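PDB 3GO9: insulinase family protease from Yersinia pestis, which belongs to the insulinase (M16) family of metallopeptidases, though its own peptidase activity and substrates are not established. Local coordinates for residues Thr162-Ile167 with Val323-Ala328. Numbering follows the deposited sequence.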
ATOM      1  N   THR A 162       4.656 -12.275  -1.645  1.00 12.32           N
ATOM      2  CA  THR A 162       3.496 -12.041  -0.805  1.00 11.84           C
ATOM      3  C   THR A 162       3.338 -10.565  -0.455  1.00 12.26           C
ATOM      4  O   THR A 162       4.258  -9.772  -0.612  1.00 12.27           O
ATOM      5  CB  THR A 162       3.627 -12.825   0.526  1.00 11.29           C
ATOM      6  OG1 THR A 162       4.841 -12.459   1.199  1.00 13.55           O
ATOM      7  CG2 THR A 162       3.661 -14.338   0.278  1.00 12.49           C
ATOM      8  N   PHE A 163       2.147 -10.184  -0.031  1.00 12.54           N
ATOM      9  CA  PHE A 163       1.952  -8.911   0.672  1.00 13.81           C
ATOM     10  C   PHE A 163       1.312  -9.191   2.028  1.00 14.25           C
ATOM     11  O   PHE A 163       0.273  -9.858   2.072  1.00 12.76           O
ATOM     12  CB  PHE A 163       1.066  -7.954  -0.078  1.00 14.16           C
ATOM     13  CG  PHE A 163       0.871  -6.682   0.675  1.00 15.90           C
ATOM     14  CD1 PHE A 163       1.915  -5.753   0.719  1.00 19.37           C
ATOM     15  CD2 PHE A 163      -0.257  -6.483   1.469  1.00 17.20           C
ATOM     16  CE1 PHE A 163       1.786  -4.609   1.484  1.00 22.59           C
ATOM     17  CE2 PHE A 163      -0.395  -5.330   2.246  1.00 24.38           C
ATOM     18  CZ  PHE A 163       0.645  -4.392   2.238  1.00 21.52           C
ATOM     19  N   PRO A 164       1.898  -8.684   3.139  1.00 14.64           N
ATOM     20  CA  PRO A 164       3.198  -8.046   3.254  1.00 14.57           C
ATOM     21  C   PRO A 164       4.309  -8.918   2.676  1.00 13.95           C
ATOM     22  O   PRO A 164       4.211 -10.162   2.550  1.00 12.09           O
ATOM     23  CB  PRO A 164       3.361  -7.839   4.791  1.00 14.81           C
ATOM     24  CG  PRO A 164       1.960  -7.672   5.260  1.00 16.37           C
ATOM     25  CD  PRO A 164       1.218  -8.721   4.436  1.00 15.30           C
ATOM     26  N   GLN A 165       5.408  -8.264   2.320  1.00 16.49           N
ATOM     27  CA  GLN A 165       6.476  -8.918   1.658  1.00 16.92           C
ATOM     28  C   GLN A 165       7.149 -10.020   2.491  1.00 16.70           C
ATOM     29  O   GLN A 165       7.579 -11.050   1.960  1.00 15.40           O
ATOM     30  CB  GLN A 165       7.493  -7.862   1.185  1.00 19.66           C
ATOM     31  CG  GLN A 165       8.735  -8.424   0.682  1.00 25.80           C
ATOM     32  CD  GLN A 165       9.557  -7.375  -0.071  1.00 32.93           C
ATOM     33  OE1 GLN A 165      10.281  -7.699  -1.005  1.00 36.16           O
ATOM     34  NE2 GLN A 165       9.420  -6.105   0.335  1.00 38.01           N
ATOM     35  N   ASN A 166       7.176  -9.824   3.822  1.00 16.90           N
ATOM     36  CA  ASN A 166       7.745 -10.807   4.697  1.00 16.56           C
ATOM     37  C   ASN A 166       6.743 -11.144   5.803  1.00 15.66           C
ATOM     38  O   ASN A 166       6.588 -10.399   6.777  1.00 14.84           O
ATOM     39  CB  ASN A 166       9.069 -10.310   5.324  1.00 18.28           C
ATOM     40  CG  ASN A 166       9.661 -11.323   6.274  1.00 19.78           C
ATOM     41  OD1 ASN A 166       9.214 -12.488   6.362  1.00 25.41           O
ATOM     42  ND2 ASN A 166      10.726 -10.906   6.986  1.00 26.25           N
ATOM     43  N   ILE A 167       6.029 -12.236   5.586  1.00 13.86           N
ATOM     44  CA  ILE A 167       4.944 -12.650   6.527  1.00 13.46           C
ATOM     45  C   ILE A 167       5.542 -13.119   7.819  1.00 13.36           C
ATOM     46  O   ILE A 167       4.874 -13.133   8.848  1.00 11.82           O
ATOM     47  CB  ILE A 167       4.134 -13.771   5.856  1.00 14.53           C
ATOM     48  CG1 ILE A 167       3.464 -13.255   4.559  1.00 13.07           C
ATOM     49  CG2 ILE A 167       3.106 -14.336   6.765  1.00 13.82           C
ATOM     50  CD1 ILE A 167       2.431 -12.149   4.673  1.00 10.91           C
ATOM     51  N   VAL A 323      -1.988   3.295   5.593  1.00 19.77           N
ATOM     52  CA  VAL A 323      -3.384   2.881   5.773  1.00 20.15           C
ATOM     53  C   VAL A 323      -3.469   1.519   5.136  1.00 20.39           C
ATOM     54  O   VAL A 323      -3.189   1.365   3.945  1.00 21.82           O
ATOM     55  CB  VAL A 323      -4.370   3.847   5.095  1.00 19.23           C
ATOM     56  CG1 VAL A 323      -5.785   3.324   5.246  1.00 21.84           C
ATOM     57  CG2 VAL A 323      -4.237   5.188   5.669  1.00 21.20           C
ATOM     58  N   GLN A 324      -3.824   0.516   5.915  1.00 19.60           N
ATOM     59  CA  GLN A 324      -3.830  -0.861   5.464  1.00 20.24           C
ATOM     60  C   GLN A 324      -4.766  -1.580   6.373  1.00 19.09           C
ATOM     61  O   GLN A 324      -4.785  -1.299   7.563  1.00 18.49           O
ATOM     62  CB  GLN A 324      -2.434  -1.493   5.595  1.00 21.32           C
ATOM     63  CG  GLN A 324      -1.450  -1.005   4.629  1.00 23.35           C
ATOM     64  CD  GLN A 324      -0.074  -1.631   4.815  1.00 26.98           C
ATOM     65  OE1 GLN A 324       0.176  -2.401   5.773  1.00 26.99           O
ATOM     66  NE2 GLN A 324       0.838  -1.296   3.905  1.00 27.14           N
ATOM     67  N   TYR A 325      -5.548  -2.511   5.830  1.00 18.41           N
ATOM     68  CA  TYR A 325      -6.535  -3.244   6.602  1.00 19.87           C
ATOM     69  C   TYR A 325      -7.478  -2.367   7.416  1.00 20.23           C
ATOM     70  O   TYR A 325      -7.836  -2.734   8.527  1.00 21.70           O
ATOM     71  CB  TYR A 325      -5.842  -4.289   7.509  1.00 21.17           C
ATOM     72  CG  TYR A 325      -4.822  -5.109   6.755  1.00 21.05           C
ATOM     73  CD1 TYR A 325      -5.227  -6.130   5.929  1.00 24.94           C
ATOM     74  CD2 TYR A 325      -3.460  -4.786   6.793  1.00 22.91           C
ATOM     75  CE1 TYR A 325      -4.297  -6.861   5.193  1.00 23.57           C
ATOM     76  CE2 TYR A 325      -2.541  -5.487   6.059  1.00 25.54           C
ATOM     77  CZ  TYR A 325      -2.980  -6.541   5.280  1.00 24.11           C
ATOM     78  OH  TYR A 325      -2.078  -7.253   4.553  1.00 31.23           O
ATOM     79  N   GLN A 326      -7.877  -1.229   6.849  1.00 20.46           N
ATOM     80  CA  GLN A 326      -8.866  -0.315   7.419  1.00 21.18           C
ATOM     81  C   GLN A 326      -8.338   0.340   8.705  1.00 19.37           C
ATOM     82  O   GLN A 326      -9.147   0.838   9.505  1.00 18.29           O
ATOM     83  CB  GLN A 326     -10.226  -1.019   7.648  1.00 22.94           C
ATOM     84  CG  GLN A 326     -10.802  -1.680   6.371  1.00 27.95           C
ATOM     85  CD  GLN A 326     -12.002  -2.653   6.603  1.00 33.51           C
ATOM     86  OE1 GLN A 326     -12.591  -3.141   5.634  1.00 38.47           O
ATOM     87  NE2 GLN A 326     -12.345  -2.938   7.865  1.00 36.93           N
ATOM     88  N   ARG A 327      -7.011   0.285   8.924  1.00 17.70           N
ATOM     89  CA  ARG A 327      -6.377   0.986  10.073  1.00 18.58           C
ATOM     90  C   ARG A 327      -5.399   2.020   9.573  1.00 16.87           C
ATOM     91  O   ARG A 327      -4.733   1.800   8.584  1.00 16.93           O
ATOM     92  CB  ARG A 327      -5.565   0.059  10.982  1.00 19.39           C
ATOM     93  CG  ARG A 327      -6.104  -1.299  11.226  1.00 22.57           C
ATOM     94  CD  ARG A 327      -7.052  -1.385  12.321  1.00 20.51           C
ATOM     95  NE  ARG A 327      -6.688  -0.683  13.567  1.00 19.47           N
ATOM     96  CZ  ARG A 327      -7.596  -0.301  14.469  1.00 18.32           C
ATOM     97  NH1 ARG A 327      -8.889  -0.571  14.277  1.00 19.87           N
ATOM     98  NH2 ARG A 327      -7.234   0.358  15.560  1.00 18.25           N
ATOM     99  N   ALA A 328      -5.286   3.132  10.284  1.00 15.73           N
ATOM    100  CA  ALA A 328      -4.246   4.141  10.002  1.00 15.62           C
ATOM    101  C   ALA A 328      -3.148   3.882  11.024  1.00 15.82           C
ATOM    102  O   ALA A 328      -3.455   3.812  12.227  1.00 16.21           O
ATOM    103  CB  ALA A 328      -4.785   5.563  10.157  1.00 16.72           C
TER
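Phe163 and Tyr325 reach past each other from opposing backbones. The phenol oxygen of Tyr325 touches both Phe163 and Pro164. Its OH lies 3.4 Å from Phe163 CE2 and 3.6 Å from Pro164 CD. The ring planes are close to parallel, about 20° apart, but the rings meet only at their ends, with Phe163 CE2 4.2 Å from Tyr325 CZ. Phe163 CG stands anti to the backbone N (chi1 179°), which carries the far end of the ring towards Gln324 and Tyr325. Pro164 follows a cis peptide bond, and its CD sits 4.0 Å above one face of the Phe163 ring, offset to the rim. The far end of that ring meets Gln324. There the amide comes up to the ring edge, with NE2 3.5 Å from Phe163 CZ. Amide and ring planes are nearly perpendicular, 80° apart. Gln324 CG lies anti to the carbonyl carbon and the chain runs straight on from there, which brings the amide to the phenylalanine.

Gln324 and Tyr325 belong to a beta hairpin. A type I' turn from Gln324 to Arg327 links strands 316-324 and 327-336, and Gln324 and Arg327 exchange two backbone hydrogen bonds. Phe163 and Pro164 lie in the loop between strand 160-162 and helix 170-175. The contact therefore joins the insulinase family region to the M16 inactive-domain region. On the loop side, Thr162 OG1 donates a 2.7 Å hydrogen bond to Pro164 O, and Pro164 also packs on Trp172. Tyr325 also touches Ala247. Its OH is buried by this contact and has no hydrogen-bonding partner in the model.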